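Local coordinates for glutathione s-transferase III (PDB 1AW9), which probably conjugates reduced glutathione to hydrophobic electrophiles, including certain herbicides, as a dimeric phi-class transferase of maize, at residues L85-L99 with N153-N167. Numbering follows the deposited sequence.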
ATOM      1  N   LEU A  85      11.987  23.870 -31.076  1.00 32.42           N
ATOM      2  CA  LEU A  85      11.807  23.403 -29.693  1.00 30.08           C
ATOM      3  C   LEU A  85      13.155  23.135 -29.031  1.00 29.46           C
ATOM      4  O   LEU A  85      13.249  22.961 -27.813  1.00 29.03           O
ATOM      5  CB  LEU A  85      10.870  22.190 -29.624  1.00 26.27           C
ATOM      6  CG  LEU A  85       9.431  22.432 -30.068  1.00 23.81           C
ATOM      7  CD1 LEU A  85       8.737  21.128 -30.236  1.00 23.51           C
ATOM      8  CD2 LEU A  85       8.681  23.315 -29.125  1.00 23.50           C
ATOM      9  N   LEU A  86      14.211  23.153 -29.826  1.00 30.38           N
ATOM     10  CA  LEU A  86      15.544  22.959 -29.289  1.00 32.71           C
ATOM     11  C   LEU A  86      16.466  24.110 -29.744  1.00 36.24           C
ATOM     12  O   LEU A  86      17.418  23.884 -30.497  1.00 35.30           O
ATOM     13  CB  LEU A  86      16.093  21.589 -29.719  1.00 32.03           C
ATOM     14  CG  LEU A  86      15.416  20.313 -29.167  1.00 31.56           C
ATOM     15  CD1 LEU A  86      15.781  19.115 -30.024  1.00 31.14           C
ATOM     16  CD2 LEU A  86      15.792  20.067 -27.725  1.00 26.48           C
ATOM     17  N   PRO A  87      16.177  25.366 -29.303  1.00 38.55           N
ATOM     18  CA  PRO A  87      16.967  26.549 -29.660  1.00 38.68           C
ATOM     19  C   PRO A  87      18.382  26.426 -29.157  1.00 40.26           C
ATOM     20  O   PRO A  87      18.595  25.987 -28.036  1.00 42.22           O
ATOM     21  CB  PRO A  87      16.260  27.672 -28.904  1.00 38.09           C
ATOM     22  CG  PRO A  87      14.861  27.203 -28.805  1.00 37.72           C
ATOM     23  CD  PRO A  87      15.070  25.771 -28.416  1.00 38.94           C
ATOM     24  N   ALA A  88      19.348  26.819 -29.977  1.00 42.72           N
ATOM     25  CA  ALA A  88      20.746  26.782 -29.561  1.00 45.02           C
ATOM     26  C   ALA A  88      21.012  28.008 -28.667  1.00 45.64           C
ATOM     27  O   ALA A  88      22.088  28.156 -28.065  1.00 45.69           O
ATOM     28  CB  ALA A  88      21.667  26.771 -30.774  1.00 47.87           C
ATOM     29  N   THR A  89      20.008  28.879 -28.593  1.00 46.02           N
ATOM     30  CA  THR A  89      20.064  30.067 -27.754  1.00 47.58           C
ATOM     31  C   THR A  89      19.658  29.714 -26.312  1.00 47.19           C
ATOM     32  O   THR A  89      19.987  30.450 -25.370  1.00 49.61           O
ATOM     33  CB  THR A  89      19.118  31.164 -28.290  1.00 48.69           C
ATOM     34  OG1 THR A  89      17.909  30.554 -28.777  1.00 49.76           O
ATOM     35  CG2 THR A  89      19.802  31.968 -29.411  1.00 49.87           C
ATOM     36  N   ALA A  90      18.919  28.614 -26.143  1.00 44.46           N
ATOM     37  CA  ALA A  90      18.480  28.175 -24.820  1.00 41.22           C
ATOM     38  C   ALA A  90      19.681  27.574 -24.100  1.00 39.36           C
ATOM     39  O   ALA A  90      20.622  27.129 -24.747  1.00 40.73           O
ATOM     40  CB  ALA A  90      17.353  27.143 -24.950  1.00 39.66           C
ATOM     41  N   SER A  91      19.696  27.608 -22.773  1.00 36.71           N
ATOM     42  CA  SER A  91      20.814  27.020 -22.041  1.00 34.84           C
ATOM     43  C   SER A  91      20.706  25.508 -22.205  1.00 34.36           C
ATOM     44  O   SER A  91      19.637  24.941 -21.976  1.00 33.72           O
ATOM     45  CB  SER A  91      20.726  27.361 -20.546  1.00 34.61           C
ATOM     46  OG  SER A  91      21.731  26.674 -19.802  1.00 33.03           O
ATOM     47  N   ALA A  92      21.792  24.850 -22.597  1.00 32.51           N
ATOM     48  CA  ALA A  92      21.772  23.392 -22.755  1.00 31.46           C
ATOM     49  C   ALA A  92      21.717  22.668 -21.415  1.00 31.64           C
ATOM     50  O   ALA A  92      21.170  21.577 -21.324  1.00 31.13           O
ATOM     51  CB  ALA A  92      22.980  22.932 -23.519  1.00 32.41           C
ATOM     52  N   ALA A  93      22.335  23.261 -20.394  1.00 30.59           N
ATOM     53  CA  ALA A  93      22.354  22.692 -19.059  1.00 29.07           C
ATOM     54  C   ALA A  93      20.951  22.753 -18.483  1.00 29.13           C
ATOM     55  O   ALA A  93      20.496  21.780 -17.899  1.00 31.22           O
ATOM     56  CB  ALA A  93      23.320  23.451 -18.170  1.00 28.74           C
ATOM     57  N   LYS A  94      20.265  23.885 -18.647  1.00 27.39           N
ATOM     58  CA  LYS A  94      18.907  24.026 -18.143  1.00 25.15           C
ATOM     59  C   LYS A  94      17.920  23.193 -18.940  1.00 25.51           C
ATOM     60  O   LYS A  94      16.990  22.589 -18.385  1.00 24.81           O
ATOM     61  CB  LYS A  94      18.457  25.476 -18.185  1.00 24.26           C
ATOM     62  CG  LYS A  94      19.106  26.353 -17.159  1.00 27.61           C
ATOM     63  CD  LYS A  94      18.528  27.766 -17.199  1.00 28.98           C
ATOM     64  CE  LYS A  94      19.151  28.638 -16.137  1.00 29.71           C
ATOM     65  NZ  LYS A  94      18.716  30.039 -16.372  1.00 34.23           N
ATOM     66  N   LEU A  95      18.087  23.181 -20.253  1.00 24.96           N
ATOM     67  CA  LEU A  95      17.178  22.419 -21.066  1.00 25.46           C
ATOM     68  C   LEU A  95      17.166  20.916 -20.701  1.00 25.77           C
ATOM     69  O   LEU A  95      16.098  20.328 -20.597  1.00 25.39           O
ATOM     70  CB  LEU A  95      17.499  22.597 -22.528  1.00 26.41           C
ATOM     71  CG  LEU A  95      16.491  21.847 -23.400  1.00 29.94           C
ATOM     72  CD1 LEU A  95      15.077  22.395 -23.220  1.00 31.08           C
ATOM     73  CD2 LEU A  95      16.918  21.949 -24.827  1.00 31.68           C
ATOM     74  N   GLU A  96      18.339  20.307 -20.508  1.00 24.64           N
ATOM     75  CA  GLU A  96      18.432  18.884 -20.173  1.00 23.14           C
ATOM     76  C   GLU A  96      17.928  18.594 -18.743  1.00 22.61           C
ATOM     77  O   GLU A  96      17.256  17.583 -18.503  1.00 23.06           O
ATOM     78  CB  GLU A  96      19.863  18.370 -20.347  1.00 21.63           C
ATOM     79  CG  GLU A  96      20.448  18.552 -21.737  1.00 23.96           C
ATOM     80  CD  GLU A  96      19.780  17.723 -22.817  1.00 25.31           C
ATOM     81  OE1 GLU A  96      18.891  16.887 -22.531  1.00 25.49           O
ATOM     82  OE2 GLU A  96      20.161  17.931 -23.980  1.00 28.00           O
ATOM     83  N   VAL A  97      18.250  19.486 -17.805  1.00 19.57           N
ATOM     84  CA  VAL A  97      17.815  19.347 -16.433  1.00 15.24           C
ATOM     85  C   VAL A  97      16.293  19.410 -16.321  1.00 14.86           C
ATOM     86  O   VAL A  97      15.705  18.520 -15.754  1.00 15.52           O
ATOM     87  CB  VAL A  97      18.477  20.400 -15.558  1.00 15.05           C
ATOM     88  CG1 VAL A  97      17.849  20.419 -14.203  1.00 13.86           C
ATOM     89  CG2 VAL A  97      19.964  20.078 -15.420  1.00 10.56           C
ATOM     90  N   TRP A  98      15.643  20.389 -16.945  1.00 13.33           N
ATOM     91  CA  TRP A  98      14.195  20.504 -16.850  1.00 14.14           C
ATOM     92  C   TRP A  98      13.382  19.485 -17.616  1.00 13.70           C
ATOM     93  O   TRP A  98      12.166  19.368 -17.369  1.00 15.02           O
ATOM     94  CB  TRP A  98      13.704  21.931 -17.140  1.00 13.14           C
ATOM     95  CG  TRP A  98      14.119  22.804 -16.038  1.00 14.27           C
ATOM     96  CD1 TRP A  98      15.323  23.433 -15.921  1.00 14.79           C
ATOM     97  CD2 TRP A  98      13.472  22.945 -14.777  1.00 14.02           C
ATOM     98  NE1 TRP A  98      15.488  23.908 -14.655  1.00 17.01           N
ATOM     99  CE2 TRP A  98      14.359  23.635 -13.926  1.00 15.30           C
ATOM    100  CE3 TRP A  98      12.235  22.537 -14.271  1.00 15.51           C
ATOM    101  CZ2 TRP A  98      14.052  23.938 -12.583  1.00 16.41           C
ATOM    102  CZ3 TRP A  98      11.928  22.833 -12.931  1.00 14.94           C
ATOM    103  CH2 TRP A  98      12.836  23.528 -12.109  1.00 15.09           C
ATOM    104  N   LEU A  99      14.024  18.769 -18.545  1.00 12.91           N
ATOM    105  CA  LEU A  99      13.371  17.691 -19.330  1.00 12.42           C
ATOM    106  C   LEU A  99      13.248  16.505 -18.406  1.00  9.77           C
ATOM    107  O   LEU A  99      12.274  15.779 -18.463  1.00 10.28           O
ATOM    108  CB  LEU A  99      14.186  17.281 -20.562  1.00  8.56           C
ATOM    109  CG  LEU A  99      14.017  18.177 -21.783  1.00 11.72           C
ATOM    110  CD1 LEU A  99      15.152  17.934 -22.808  1.00 10.65           C
ATOM    111  CD2 LEU A  99      12.614  18.015 -22.385  1.00 11.26           C
ATOM    112  N   ASN A 153      13.394  32.969 -14.611  1.00 26.47           N
ATOM    113  CA  ASN A 153      13.530  32.598 -16.023  1.00 22.85           C
ATOM    114  C   ASN A 153      12.186  32.717 -16.661  1.00 23.47           C
ATOM    115  O   ASN A 153      11.195  32.337 -16.067  1.00 26.58           O
ATOM    116  CB  ASN A 153      13.950  31.146 -16.159  1.00 21.31           C
ATOM    117  CG  ASN A 153      15.354  30.901 -15.711  1.00 22.27           C
ATOM    118  OD1 ASN A 153      16.278  30.951 -16.522  1.00 23.69           O
ATOM    119  ND2 ASN A 153      15.535  30.581 -14.425  1.00 20.71           N
ATOM    120  N   LYS A 154      12.120  33.189 -17.886  1.00 23.73           N
ATOM    121  CA  LYS A 154      10.830  33.325 -18.503  1.00 24.81           C
ATOM    122  C   LYS A 154      10.208  31.951 -18.704  1.00 23.86           C
ATOM    123  O   LYS A 154       9.010  31.740 -18.459  1.00 23.73           O
ATOM    124  CB  LYS A 154      10.976  34.041 -19.827  1.00 29.19           C
ATOM    125  CG  LYS A 154       9.767  34.857 -20.182  1.00 35.54           C
ATOM    126  CD  LYS A 154       9.890  35.418 -21.593  1.00 44.75           C
ATOM    127  CE  LYS A 154      11.144  36.309 -21.772  1.00 49.34           C
ATOM    128  NZ  LYS A 154      12.455  35.561 -21.778  1.00 50.21           N
ATOM    129  N   TYR A 155      11.013  31.040 -19.232  1.00 22.59           N
ATOM    130  CA  TYR A 155      10.599  29.670 -19.463  1.00 20.82           C
ATOM    131  C   TYR A 155      11.603  28.814 -18.753  1.00 19.85           C
ATOM    132  O   TYR A 155      12.616  29.318 -18.270  1.00 18.83           O
ATOM    133  CB  TYR A 155      10.575  29.339 -20.943  1.00 22.56           C
ATOM    134  CG  TYR A 155       9.459  30.035 -21.661  1.00 23.42           C
ATOM    135  CD1 TYR A 155       8.185  29.476 -21.734  1.00 24.63           C
ATOM    136  CD2 TYR A 155       9.672  31.270 -22.244  1.00 26.74           C
ATOM    137  CE1 TYR A 155       7.143  30.141 -22.372  1.00 28.02           C
ATOM    138  CE2 TYR A 155       8.653  31.947 -22.877  1.00 27.16           C
ATOM    139  CZ  TYR A 155       7.396  31.388 -22.941  1.00 29.72           C
ATOM    140  OH  TYR A 155       6.407  32.111 -23.574  1.00 33.27           O
ATOM    141  N   LEU A 156      11.330  27.511 -18.704  1.00 21.49           N
ATOM    142  CA  LEU A 156      12.197  26.536 -18.021  1.00 20.32           C
ATOM    143  C   LEU A 156      13.672  26.636 -18.387  1.00 21.02           C
ATOM    144  O   LEU A 156      14.514  26.759 -17.500  1.00 22.04           O
ATOM    145  CB  LEU A 156      11.668  25.070 -18.181  1.00 16.54           C
ATOM    146  CG  LEU A 156      10.302  24.814 -17.508  1.00 14.91           C
ATOM    147  CD1 LEU A 156       9.890  23.388 -17.614  1.00 10.99           C
ATOM    148  CD2 LEU A 156      10.306  25.277 -16.037  1.00 11.64           C
ATOM    149  N   ALA A 157      13.981  26.614 -19.681  1.00 23.99           N
ATOM    150  CA  ALA A 157      15.369  26.666 -20.136  1.00 27.09           C
ATOM    151  C   ALA A 157      15.940  28.078 -20.374  1.00 28.63           C
ATOM    152  O   ALA A 157      17.103  28.219 -20.773  1.00 29.96           O
ATOM    153  CB  ALA A 157      15.514  25.810 -21.386  1.00 24.34           C
ATOM    154  N   GLY A 158      15.119  29.107 -20.172  1.00 29.13           N
ATOM    155  CA  GLY A 158      15.584  30.458 -20.390  1.00 29.78           C
ATOM    156  C   GLY A 158      14.540  31.398 -20.953  1.00 31.24           C
ATOM    157  O   GLY A 158      13.375  31.340 -20.588  1.00 30.39           O
ATOM    158  N   ASP A 159      14.974  32.262 -21.859  1.00 32.18           N
ATOM    159  CA  ASP A 159      14.123  33.259 -22.471  1.00 33.66           C
ATOM    160  C   ASP A 159      13.098  32.724 -23.431  1.00 33.24           C
ATOM    161  O   ASP A 159      12.065  33.354 -23.669  1.00 32.95           O
ATOM    162  CB  ASP A 159      14.980  34.270 -23.238  1.00 40.51           C
ATOM    163  CG  ASP A 159      15.880  35.095 -22.336  1.00 45.45           C
ATOM    164  OD1 ASP A 159      15.344  35.806 -21.462  1.00 49.86           O
ATOM    165  OD2 ASP A 159      17.122  35.049 -22.511  1.00 49.67           O
ATOM    166  N   GLU A 160      13.395  31.583 -24.027  1.00 33.33           N
ATOM    167  CA  GLU A 160      12.494  31.020 -25.020  1.00 32.65           C
ATOM    168  C   GLU A 160      11.821  29.732 -24.641  1.00 29.93           C
ATOM    169  O   GLU A 160      12.316  28.980 -23.804  1.00 29.52           O
ATOM    170  CB  GLU A 160      13.230  30.825 -26.344  1.00 38.37           C
ATOM    171  CG  GLU A 160      14.651  30.291 -26.195  1.00 46.29           C
ATOM    172  CD  GLU A 160      15.704  31.354 -26.470  1.00 51.32           C
ATOM    173  OE1 GLU A 160      15.402  32.305 -27.242  1.00 55.03           O
ATOM    174  OE2 GLU A 160      16.828  31.237 -25.914  1.00 52.56           O
ATOM    175  N   PHE A 161      10.683  29.505 -25.283  1.00 25.95           N
ATOM    176  CA  PHE A 161       9.866  28.327 -25.102  1.00 24.01           C
ATOM    177  C   PHE A 161      10.595  27.175 -25.812  1.00 25.66           C
ATOM    178  O   PHE A 161      11.009  27.304 -26.971  1.00 25.88           O
ATOM    179  CB  PHE A 161       8.490  28.603 -25.707  1.00 20.31           C
ATOM    180  CG  PHE A 161       7.593  27.415 -25.765  1.00 19.50           C
ATOM    181  CD1 PHE A 161       7.616  26.562 -26.870  1.00 16.53           C
ATOM    182  CD2 PHE A 161       6.650  27.198 -24.768  1.00 18.35           C
ATOM    183  CE1 PHE A 161       6.716  25.528 -26.988  1.00 18.95           C
ATOM    184  CE2 PHE A 161       5.722  26.146 -24.874  1.00 18.18           C
ATOM    185  CZ  PHE A 161       5.753  25.318 -25.979  1.00 18.66           C
ATOM    186  N   THR A 162      10.845  26.098 -25.071  1.00 22.96           N
ATOM    187  CA  THR A 162      11.537  24.960 -25.630  1.00 21.18           C
ATOM    188  C   THR A 162      10.725  23.698 -25.392  1.00 21.21           C
ATOM    189  O   THR A 162       9.576  23.755 -24.931  1.00 19.02           O
ATOM    190  CB  THR A 162      12.967  24.779 -25.021  1.00 21.94           C
ATOM    191  OG1 THR A 162      12.868  24.530 -23.613  1.00 22.14           O
ATOM    192  CG2 THR A 162      13.830  26.024 -25.252  1.00 20.88           C
ATOM    193  N   LEU A 163      11.325  22.559 -25.750  1.00 20.73           N
ATOM    194  CA  LEU A 163      10.727  21.247 -25.587  1.00 16.83           C
ATOM    195  C   LEU A 163      10.387  21.031 -24.101  1.00 15.11           C
ATOM    196  O   LEU A 163       9.335  20.475 -23.767  1.00 16.02           O
ATOM    197  CB  LEU A 163      11.715  20.190 -26.073  1.00 14.83           C
ATOM    198  CG  LEU A 163      11.248  18.728 -26.110  1.00 14.74           C
ATOM    199  CD1 LEU A 163      10.075  18.561 -27.089  1.00 15.35           C
ATOM    200  CD2 LEU A 163      12.421  17.837 -26.490  1.00 12.63           C
ATOM    201  N   ALA A 164      11.269  21.490 -23.222  1.00 13.80           N
ATOM    202  CA  ALA A 164      11.057  21.359 -21.785  1.00 14.62           C
ATOM    203  C   ALA A 164       9.678  21.871 -21.367  1.00 15.87           C
ATOM    204  O   ALA A 164       8.978  21.184 -20.615  1.00 16.71           O
ATOM    205  CB  ALA A 164      12.165  22.074 -21.000  1.00 10.00           C
ATOM    206  N   ASP A 165       9.240  23.015 -21.904  1.00 16.69           N
ATOM    207  CA  ASP A 165       7.921  23.568 -21.526  1.00 16.38           C
ATOM    208  C   ASP A 165       6.766  22.824 -22.176  1.00 17.69           C
ATOM    209  O   ASP A 165       5.744  22.578 -21.532  1.00 18.91           O
ATOM    210  CB  ASP A 165       7.798  25.070 -21.867  1.00 14.05           C
ATOM    211  CG  ASP A 165       9.024  25.866 -21.455  1.00 15.80           C
ATOM    212  OD1 ASP A 165       9.954  25.917 -22.255  1.00 20.94           O
ATOM    213  OD2 ASP A 165       9.113  26.406 -20.337  1.00 15.67           O
ATOM    214  N   ALA A 166       6.947  22.458 -23.444  1.00 16.79           N
ATOM    215  CA  ALA A 166       5.913  21.808 -24.220  1.00 15.94           C
ATOM    216  C   ALA A 166       5.504  20.447 -23.637  1.00 17.55           C
ATOM    217  O   ALA A 166       4.323  20.066 -23.696  1.00 15.58           O
ATOM    218  CB  ALA A 166       6.381  21.670 -25.697  1.00 16.17           C
ATOM    219  N   ASN A 167       6.484  19.741 -23.061  1.00 16.42           N
ATOM    220  CA  ASN A 167       6.256  18.423 -22.462  1.00 16.56           C
ATOM    221  C   ASN A 167       5.338  18.491 -21.243  1.00 16.58           C
ATOM    222  O   ASN A 167       4.740  17.489 -20.850  1.00 17.14           O
ATOM    223  CB  ASN A 167       7.590  17.749 -22.114  1.00 14.95           C
ATOM    224  CG  ASN A 167       8.185  16.974 -23.298  1.00 16.98           C
ATOM    225  OD1 ASN A 167       7.541  16.808 -24.338  1.00 18.80           O
ATOM    226  ND2 ASN A 167       9.375  16.448 -23.121  1.00 15.75           N
TER
HETATM  227  O   HOH W   1      10.538  15.939 -20.493  1.00 26.56           O
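Leu85 and Thr162 bring their backbones together where Leu163 N donates to Leu85 O at 2.8 Å. A second, weak backbone bond runs from Ser91 N to Ala157 O, in the type I turn of Tyr155 to Gly158, just where Ser91 caps helix 92-122. Between these two links, Leu95 CD1 drops onto Thr162 and the methyl of Ala164, while Ala157 CB presses on the backbone of Leu95. Thr162 CG2 is wedged against Pro87 CD at a tight 3.4 Å and also touches Ala90 CB. Thr162 and Asp165 form the capping box that opens helix 163-166: Asp165 OD1 takes Thr162 N at 3.0 Å, almost straight at 177°. Asp165 OD2 accepts Leu156 N, tying the turn to the helix start. The capping box lies in the all-helical C-terminal domain of the GST fold, and the loop 85-91, leading into helix 92-122, packs against its Thr162. With CG anti to the carbonyl carbon (chi1 -70°), the Trp98 ring offers one face to Leu156 CD2, 3.7 Å above its plane; His149 also stacks with this ring. Lys94 stretches out past Ala157 so that NZ reaches Asn153 OD1 at 2.6 Å, on a lone pair in the amide plane. A methionine in its place would probably leave Asn153 OD1 without this donor, its amide then held from the ND2 side by the backbone O of His149. At the far end a water bridges Leu99 O and Asn167 ND2, and OD1 of the same Asn167 accepts from Asn71 ND2 of helix 67-77.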